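LbaCas13a H328A (C2c2) (Lachnospiraceae bacterium NK4A179, PDB 5WLH) binds CRISPR pre-crRNA and probably serves as an RNA-guided, RNA-targeting Cas13a nuclease that cleaves at adenines. Local coordinates at residues A[1287-1292]-A[1297-1302]; A[1328-1333]-A[1366-1371]. One frame throughout, in Å; residues are numbered along the deposited sequence.

Contact 1 of 2, residues A[1287-1292]-A[1297-1302]; sequences ILYNIL and VNVRFE. With nucleotides of chain B.
Leu1292 and Val1297 close a helix-to-strand reversal beside the guide RNA: helix 1284-1294 turns through a short link into strand 1297-1310, and the axes of 1287-1292 and 1297-1299 run at 151°, roughly antiparallel. Across the turn Val1297 N donates to Leu1292 O (3.1 Å), coming from above the carbonyl plane. One water bridges three backbone groups that do not bond one another, giving hydrogens to Tyr1289 O and Val1297 O and accepting one from Val1299 N (3.0 Å).

Tyr1289 carries much of the packing. A first torsion of 166° swings the ring away from the backbone N, to run alongside the strand, and Val1299 O meets its edge, in plane, at CD1 (3.5 Å). Tyr1289 OH lies 3.5 Å from Asn1298 OD1, the ring and amide planes 70° apart. Were an alanine here, CB could still touch Phe1301, but Val1299 O would probably lose the ring edge and Asn1298 OD1 its neighbouring hydroxyl, opening a gap along the strand.

Branched and aromatic residues suit the buried side. Phe1301 meets Tyr1289 CB with its CE2 (3.7 Å), and its CZ lies 3.8 Å from Leu1288 CD2. The side chains of Leu1292 and Val1299 cross at about a right angle, CD1 3.9 Å from CG2. Away from the strand, Asn1290 ND2 donates to OP1 of C30 of chain B (3.0 Å) and to Met824 O, while its OD1 accepts from Lys826 N; a short amide serves protein and phosphate. The whole is an alpha-beta unit, one helix side packed on the following strand, another holding an RNA phosphate.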
loop_
_atom_site.group_PDB
_atom_site.type_symbol
_atom_site.label_atom_id
_atom_site.label_comp_id
_atom_site.label_asym_id
_atom_site.label_seq_id
_atom_site.Cartn_x
_atom_site.Cartn_y
_atom_site.Cartn_z
ATOM N N ILE A 1287 -5.418 -5.855 2.882
ATOM C CA ILE A 1287 -4.945 -4.578 3.399
ATOM C C ILE A 1287 -5.530 -4.316 4.778
ATOM O O ILE A 1287 -4.832 -3.853 5.689
ATOM C CB ILE A 1287 -5.278 -3.467 2.398
ATOM C CG1 ILE A 1287 -4.341 -3.602 1.187
ATOM C CG2 ILE A 1287 -5.112 -2.098 3.045
ATOM C CD1 ILE A 1287 -4.751 -2.728 0.010
ATOM N N LEU A 1288 -6.820 -4.617 4.958
ATOM C CA LEU A 1288 -7.440 -4.505 6.276
ATOM C C LEU A 1288 -6.746 -5.413 7.279
ATOM O O LEU A 1288 -6.386 -4.985 8.379
ATOM C CB LEU A 1288 -8.926 -4.855 6.181
ATOM C CG LEU A 1288 -9.680 -4.993 7.512
ATOM C CD1 LEU A 1288 -9.666 -3.689 8.266
ATOM C CD2 LEU A 1288 -11.111 -5.405 7.243
ATOM N N TYR A 1289 -6.550 -6.675 6.908
ATOM C CA TYR A 1289 -5.854 -7.617 7.786
ATOM C C TYR A 1289 -4.461 -7.100 8.162
ATOM O O TYR A 1289 -4.033 -7.196 9.323
ATOM C CB TYR A 1289 -5.786 -8.964 7.076
ATOM C CG TYR A 1289 -4.830 -9.960 7.688
ATOM C CD1 TYR A 1289 -5.266 -10.852 8.664
ATOM C CD2 TYR A 1289 -3.505 -10.038 7.263
ATOM C CE1 TYR A 1289 -4.401 -11.777 9.225
ATOM C CE2 TYR A 1289 -2.631 -10.959 7.832
ATOM C CZ TYR A 1289 -3.094 -11.824 8.804
ATOM O OH TYR A 1289 -2.238 -12.741 9.367
ATOM N N ASN A 1290 -3.742 -6.537 7.190
ATOM C CA ASN A 1290 -2.404 -6.011 7.464
ATOM C C ASN A 1290 -2.449 -4.869 8.465
ATOM O O ASN A 1290 -1.590 -4.781 9.353
ATOM C CB ASN A 1290 -1.749 -5.500 6.172
ATOM C CG ASN A 1290 -1.456 -6.588 5.179
ATOM O OD1 ASN A 1290 -1.458 -7.775 5.502
ATOM N ND2 ASN A 1290 -1.183 -6.179 3.929
ATOM N N ILE A 1291 -3.413 -3.950 8.315
ATOM C CA ILE A 1291 -3.519 -2.837 9.255
ATOM C C ILE A 1291 -3.688 -3.363 10.673
ATOM O O ILE A 1291 -3.012 -2.918 11.607
ATOM C CB ILE A 1291 -4.675 -1.904 8.857
ATOM C CG1 ILE A 1291 -4.325 -1.182 7.557
ATOM C CG2 ILE A 1291 -4.985 -0.938 9.997
ATOM C CD1 ILE A 1291 -5.517 -0.423 6.943
ATOM N N LEU A 1292 -4.565 -4.349 10.848
ATOM C CA LEU A 1292 -4.743 -4.937 12.176
ATOM C C LEU A 1292 -3.487 -5.660 12.647
ATOM O O LEU A 1292 -3.099 -5.547 13.820
ATOM C CB LEU A 1292 -5.938 -5.891 12.155
ATOM C CG LEU A 1292 -7.190 -5.094 11.780
ATOM C CD1 LEU A 1292 -8.293 -6.029 11.242
ATOM C CD2 LEU A 1292 -7.685 -4.310 12.982
ATOM N N VAL A 1297 -2.709 -7.620 16.045
ATOM C CA VAL A 1297 -4.017 -8.263 16.119
ATOM C C VAL A 1297 -4.192 -9.123 14.872
ATOM O O VAL A 1297 -4.140 -8.610 13.750
ATOM C CB VAL A 1297 -5.139 -7.222 16.235
ATOM C CG1 VAL A 1297 -6.521 -7.898 16.277
ATOM C CG2 VAL A 1297 -4.924 -6.362 17.473
ATOM N N ASN A 1298 -4.385 -10.433 15.065
ATOM C CA ASN A 1298 -4.620 -11.381 13.974
ATOM C C ASN A 1298 -6.109 -11.636 13.856
ATOM O O ASN A 1298 -6.732 -12.056 14.832
ATOM C CB ASN A 1298 -3.964 -12.731 14.237
ATOM C CG ASN A 1298 -2.518 -12.753 13.940
ATOM O OD1 ASN A 1298 -2.094 -13.188 12.872
ATOM N ND2 ASN A 1298 -1.726 -12.343 14.913
ATOM N N VAL A 1299 -6.682 -11.427 12.666
ATOM C CA VAL A 1299 -8.099 -11.705 12.502
ATOM C C VAL A 1299 -8.276 -12.743 11.405
ATOM O O VAL A 1299 -7.489 -12.817 10.456
ATOM C CB VAL A 1299 -8.926 -10.426 12.220
ATOM C CG1 VAL A 1299 -8.663 -9.395 13.297
ATOM C CG2 VAL A 1299 -8.637 -9.862 10.819
ATOM N N ARG A 1300 -9.293 -13.592 11.576
ATOM C CA ARG A 1300 -9.663 -14.598 10.589
ATOM C C ARG A 1300 -10.980 -14.178 9.948
ATOM O O ARG A 1300 -12.030 -14.205 10.596
ATOM C CB ARG A 1300 -9.782 -15.985 11.221
ATOM C CG ARG A 1300 -8.474 -16.527 11.765
ATOM C CD ARG A 1300 -8.671 -17.947 12.346
ATOM N NE ARG A 1300 -7.406 -18.610 12.665
ATOM C CZ ARG A 1300 -6.942 -18.776 13.900
ATOM N NH1 ARG A 1300 -7.642 -18.327 14.934
ATOM N NH2 ARG A 1300 -5.782 -19.390 14.105
ATOM N N PHE A 1301 -10.922 -13.800 8.673
ATOM C CA PHE A 1301 -12.104 -13.346 7.969
ATOM C C PHE A 1301 -13.010 -14.506 7.611
ATOM O O PHE A 1301 -12.561 -15.622 7.343
ATOM C CB PHE A 1301 -11.724 -12.651 6.671
ATOM C CG PHE A 1301 -11.016 -11.371 6.861
ATOM C CD1 PHE A 1301 -11.489 -10.429 7.738
ATOM C CD2 PHE A 1301 -9.894 -11.078 6.081
ATOM C CE1 PHE A 1301 -10.839 -9.213 7.867
ATOM C CE2 PHE A 1301 -9.245 -9.875 6.213
ATOM C CZ PHE A 1301 -9.717 -8.943 7.119
ATOM N N GLU A 1302 -14.296 -14.220 7.585
ATOM C CA GLU A 1302 -15.257 -15.070 6.916
ATOM C C GLU A 1302 -16.009 -14.186 5.942
ATOM O O GLU A 1302 -16.365 -13.051 6.270
ATOM C CB GLU A 1302 -16.215 -15.745 7.905
ATOM C CG GLU A 1302 -15.533 -16.698 8.884
ATOM C CD GLU A 1302 -15.232 -18.074 8.298
ATOM O OE1 GLU A 1302 -15.041 -19.029 9.091
ATOM O OE2 GLU A 1302 -15.173 -18.207 7.054
ATOM P P A B 29 -0.442 0.582 -1.894
ATOM O OP1 A B 29 -1.217 1.518 -1.021
ATOM O OP2 A B 29 0.922 0.903 -2.435
ATOM O "O5'" A B 29 -0.207 -0.807 -1.164
ATOM C "C5'" A B 29 -1.282 -1.491 -0.541
ATOM C "C4'" A B 29 -1.009 -2.977 -0.459
ATOM O "O4'" A B 29 -0.661 -3.495 -1.763
ATOM C "C3'" A B 29 0.148 -3.420 0.421
ATOM O "O3'" A B 29 -0.211 -3.442 1.787
ATOM C "C2'" A B 29 0.452 -4.796 -0.140
ATOM O "O2'" A B 29 -0.568 -5.705 0.234
ATOM C "C1'" A B 29 0.286 -4.527 -1.632
ATOM N N9 A B 29 1.559 -4.051 -2.213
ATOM C C8 A B 29 1.884 -2.801 -2.669
ATOM N N7 A B 29 3.126 -2.721 -3.118
ATOM C C5 A B 29 3.621 -3.997 -2.936
ATOM C C6 A B 29 4.884 -4.549 -3.206
ATOM N N6 A B 29 5.875 -3.832 -3.754
ATOM N N1 A B 29 5.071 -5.838 -2.900
ATOM C C2 A B 29 4.055 -6.528 -2.364
ATOM N N3 A B 29 2.813 -6.115 -2.063
ATOM C C4 A B 29 2.671 -4.823 -2.380
ATOM P P C B 30 0.824 -3.065 2.947
ATOM O OP1 C B 30 0.094 -3.455 4.180
ATOM O OP2 C B 30 1.366 -1.688 2.783
ATOM O "O5'" C B 30 2.055 -4.041 2.742
ATOM C "C5'" C B 30 1.954 -5.431 3.033
ATOM C "C4'" C B 30 3.224 -6.148 2.651
ATOM O "O4'" C B 30 3.525 -5.901 1.253
ATOM C "C3'" C B 30 4.481 -5.696 3.374
ATOM O "O3'" C B 30 4.601 -6.277 4.656
ATOM C "C2'" C B 30 5.591 -6.121 2.422
ATOM O "O2'" C B 30 5.862 -7.496 2.569
ATOM C "C1'" C B 30 4.924 -5.909 1.058
ATOM N N1 C B 30 5.323 -4.631 0.439
ATOM C C2 C B 30 6.600 -4.579 -0.111
ATOM O O2 C B 30 7.324 -5.569 -0.036
ATOM N N3 C B 30 7.014 -3.451 -0.699
ATOM C C4 C B 30 6.200 -2.411 -0.759
ATOM N N4 C B 30 6.690 -1.326 -1.359
ATOM C C5 C B 30 4.881 -2.422 -0.209
ATOM C C6 C B 30 4.473 -3.564 0.377
HETATM O O HOH W 1 -5.228 -9.199 11.269
#

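Contact 2 of 2, residues A[1328-1333]-A[1366-1371]; sequences ITIREK and LLFYPE
Phe1368 and Thr1329 meet where the C-terminal end of helix 1357-1368 packs against an edge strand, 1321-1330, of a four-stranded antiparallel sheet. No hydrogen bond crosses between these segments; orientation of the side chains makes the contact. The Phe1368 ring turns its edge to the strand, and Thr1329 OG1 lies close to the ring plane, 3.4 Å from CE1. That hydroxyl oxygen therefore faces aromatic C-H groups, whose slight positive charge probably makes the approach favourable. Thr1329 can offer it because OG1 stands opposite the backbone N (chi1 -168°).

Ile1330 brings the apolar half. Its chain is extended (chi2 171°), which carries CD1 out from the strand toward the helix; there CD1 lies 3.9 Å from Phe1368 CE2, the two side chains meeting at a slant. The same methyl meets Leu1367 CD1 at 3.6 Å, the two side chains crossing at about a right angle. A beta-branched isoleucine suits the strand, while its longer arm reaches both neighbouring helix residues. Met1378 of helix 1375-1378 touches Ile1330 and Phe1368, and Leu1263 of helix 1262-1273 touches Leu1367 and Phe1368, extending the apolar cluster.

Beyond the helix the chain turns through a cis peptide bond before Pro1370, whose CB sits over one face of the Tyr1369 ring. The turn brings Glu1371 back to Phe1368: its OE2 lies in the ring plane at the edge, 3.4 Å from Phe1368 CD1.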
loop_
_atom_site.group_PDB
_atom_site.type_symbol
_atom_site.label_atom_id
_atom_site.label_comp_id
_atom_site.label_asym_id
_atom_site.label_seq_id
_atom_site.Cartn_x
_atom_site.Cartn_y
_atom_site.Cartn_z
ATOM N N ILE A 1328 -17.732 -8.840 4.708
ATOM C CA ILE A 1328 -16.535 -9.330 5.381
ATOM C C ILE A 1328 -16.822 -9.320 6.870
ATOM O O ILE A 1328 -17.165 -8.281 7.443
ATOM C CB ILE A 1328 -15.312 -8.459 5.057
ATOM C CG1 ILE A 1328 -15.071 -8.404 3.536
ATOM C CG2 ILE A 1328 -14.107 -8.954 5.816
ATOM C CD1 ILE A 1328 -14.070 -7.299 3.111
ATOM N N THR A 1329 -16.708 -10.475 7.496
ATOM C CA THR A 1329 -16.879 -10.478 8.930
ATOM C C THR A 1329 -15.728 -11.288 9.484
ATOM O O THR A 1329 -14.831 -11.687 8.726
ATOM C CB THR A 1329 -18.246 -11.046 9.321
ATOM O OG1 THR A 1329 -18.489 -10.766 10.704
ATOM C CG2 THR A 1329 -18.307 -12.542 9.054
ATOM N N ILE A 1330 -15.736 -11.523 10.785
ATOM C CA ILE A 1330 -14.666 -12.258 11.444
ATOM C C ILE A 1330 -15.269 -13.530 12.019
ATOM O O ILE A 1330 -16.401 -13.507 12.513
ATOM C CB ILE A 1330 -13.983 -11.383 12.511
ATOM C CG1 ILE A 1330 -13.290 -10.201 11.810
ATOM C CG2 ILE A 1330 -12.976 -12.178 13.295
ATOM C CD1 ILE A 1330 -12.774 -9.151 12.738
ATOM N N ARG A 1331 -14.527 -14.636 11.912
ATOM C CA ARG A 1331 -14.995 -15.930 12.409
ATOM C C ARG A 1331 -15.549 -15.790 13.824
ATOM O O ARG A 1331 -14.900 -15.216 14.701
ATOM C CB ARG A 1331 -13.852 -16.946 12.380
ATOM C CG ARG A 1331 -14.306 -18.395 12.229
ATOM C CD ARG A 1331 -13.144 -19.316 11.887
ATOM N NE ARG A 1331 -12.206 -19.435 12.999
ATOM C CZ ARG A 1331 -11.169 -20.268 13.018
ATOM N NH1 ARG A 1331 -10.926 -21.056 11.973
ATOM N NH2 ARG A 1331 -10.371 -20.310 14.080
ATOM N N GLU A 1332 -16.772 -16.287 14.030
ATOM C CA GLU A 1332 -17.454 -16.068 15.303
ATOM C C GLU A 1332 -16.737 -16.763 16.453
ATOM O O GLU A 1332 -16.800 -16.289 17.596
ATOM C CB GLU A 1332 -18.904 -16.547 15.203
ATOM C CG GLU A 1332 -19.487 -16.391 13.801
ATOM C CD GLU A 1332 -20.930 -16.856 13.696
ATOM O OE1 GLU A 1332 -21.708 -16.609 14.645
ATOM O OE2 GLU A 1332 -21.282 -17.473 12.662
ATOM N N LYS A 1333 -16.039 -17.857 16.169
ATOM C CA LYS A 1333 -15.324 -18.638 17.173
ATOM C C LYS A 1333 -13.830 -18.572 16.888
ATOM O O LYS A 1333 -13.379 -19.007 15.823
ATOM C CB LYS A 1333 -15.817 -20.088 17.180
ATOM C CG LYS A 1333 -14.827 -21.099 17.714
ATOM C CD LYS A 1333 -15.560 -22.348 18.192
ATOM C CE LYS A 1333 -15.863 -22.268 19.682
ATOM N NZ LYS A 1333 -14.616 -22.235 20.504
ATOM N N LEU A 1366 -14.293 -1.689 17.666
ATOM C CA LEU A 1366 -13.916 -0.762 16.608
ATOM C C LEU A 1366 -14.360 -1.279 15.248
ATOM O O LEU A 1366 -14.881 -0.521 14.419
ATOM C CB LEU A 1366 -12.401 -0.562 16.665
ATOM C CG LEU A 1366 -11.627 0.157 15.575
ATOM C CD1 LEU A 1366 -10.386 0.773 16.213
ATOM C CD2 LEU A 1366 -11.244 -0.827 14.497
ATOM N N LEU A 1367 -14.139 -2.566 14.987
ATOM C CA LEU A 1367 -14.454 -3.109 13.669
ATOM C C LEU A 1367 -15.947 -3.257 13.455
ATOM O O LEU A 1367 -16.439 -3.076 12.332
ATOM C CB LEU A 1367 -13.777 -4.460 13.485
ATOM C CG LEU A 1367 -12.254 -4.373 13.367
ATOM C CD1 LEU A 1367 -11.675 -5.772 13.507
ATOM C CD2 LEU A 1367 -11.905 -3.769 12.016
ATOM N N PHE A 1368 -16.683 -3.599 14.511
ATOM C CA PHE A 1368 -18.062 -4.054 14.363
ATOM C C PHE A 1368 -19.099 -3.007 14.706
ATOM O O PHE A 1368 -20.220 -3.094 14.202
ATOM C CB PHE A 1368 -18.333 -5.276 15.249
ATOM C CG PHE A 1368 -17.929 -6.576 14.623
ATOM C CD1 PHE A 1368 -18.805 -7.260 13.784
ATOM C CD2 PHE A 1368 -16.675 -7.108 14.855
ATOM C CE1 PHE A 1368 -18.435 -8.461 13.205
ATOM C CE2 PHE A 1368 -16.300 -8.313 14.275
ATOM C CZ PHE A 1368 -17.169 -8.988 13.456
ATOM N N TYR A 1369 -18.782 -2.057 15.580
ATOM C CA TYR A 1369 -19.784 -1.091 16.022
ATOM C C TYR A 1369 -20.482 -0.448 14.816
ATOM O O TYR A 1369 -19.802 0.033 13.899
ATOM C CB TYR A 1369 -19.141 -0.008 16.891
ATOM C CG TYR A 1369 -20.192 0.804 17.604
ATOM C CD1 TYR A 1369 -20.823 1.860 16.966
ATOM C CD2 TYR A 1369 -20.606 0.461 18.882
ATOM C CE1 TYR A 1369 -21.819 2.575 17.597
ATOM C CE2 TYR A 1369 -21.600 1.177 19.525
ATOM C CZ TYR A 1369 -22.203 2.227 18.877
ATOM O OH TYR A 1369 -23.193 2.952 19.509
ATOM N N PRO A 1370 -21.829 -0.349 14.810
ATOM C CA PRO A 1370 -22.819 -0.587 15.873
ATOM C C PRO A 1370 -23.217 -2.044 16.115
ATOM O O PRO A 1370 -23.985 -2.297 17.049
ATOM C CB PRO A 1370 -24.039 0.205 15.379
ATOM C CG PRO A 1370 -23.972 0.104 13.939
ATOM C CD PRO A 1370 -22.485 0.130 13.582
ATOM N N GLU A 1371 -22.728 -2.972 15.303
ATOM C CA GLU A 1371 -23.023 -4.379 15.536
ATOM C C GLU A 1371 -22.307 -4.847 16.796
ATOM O O GLU A 1371 -21.212 -4.379 17.125
ATOM C CB GLU A 1371 -22.615 -5.221 14.323
ATOM C CG GLU A 1371 -22.780 -6.741 14.472
ATOM C CD GLU A 1371 -22.380 -7.528 13.210
ATOM O OE1 GLU A 1371 -22.576 -8.765 13.186
ATOM O OE2 GLU A 1371 -21.861 -6.921 12.245
#

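Overall arrangement
The two contacts follow one another along the chain, contact 1 closing before contact 2 opens, and their centres are 11 Å apart. They share an antiparallel sheet: strands 1297-1310 and 1321-1330 are neighbours, joined through Glu1302 N to Thr1329 O (2.8 Å) and Arg1300 O to Arg1331 N (2.9 Å), both probable hydrogen bonds. Helix 1357-1368 also ties them, touching Leu1292 and Val1297 through Ile1363 and contributing Leu1367 and Phe1368 to contact 2. Helix 1106-1145 packs on residues of both as well. The sheet thus connects the RNA-contacting helix 1284-1294 with helices 1357-1368 and 1375-1378 near the C-terminus, and contact 2 itself stays about 6 Å, at nearest atoms, from the nucleic acid.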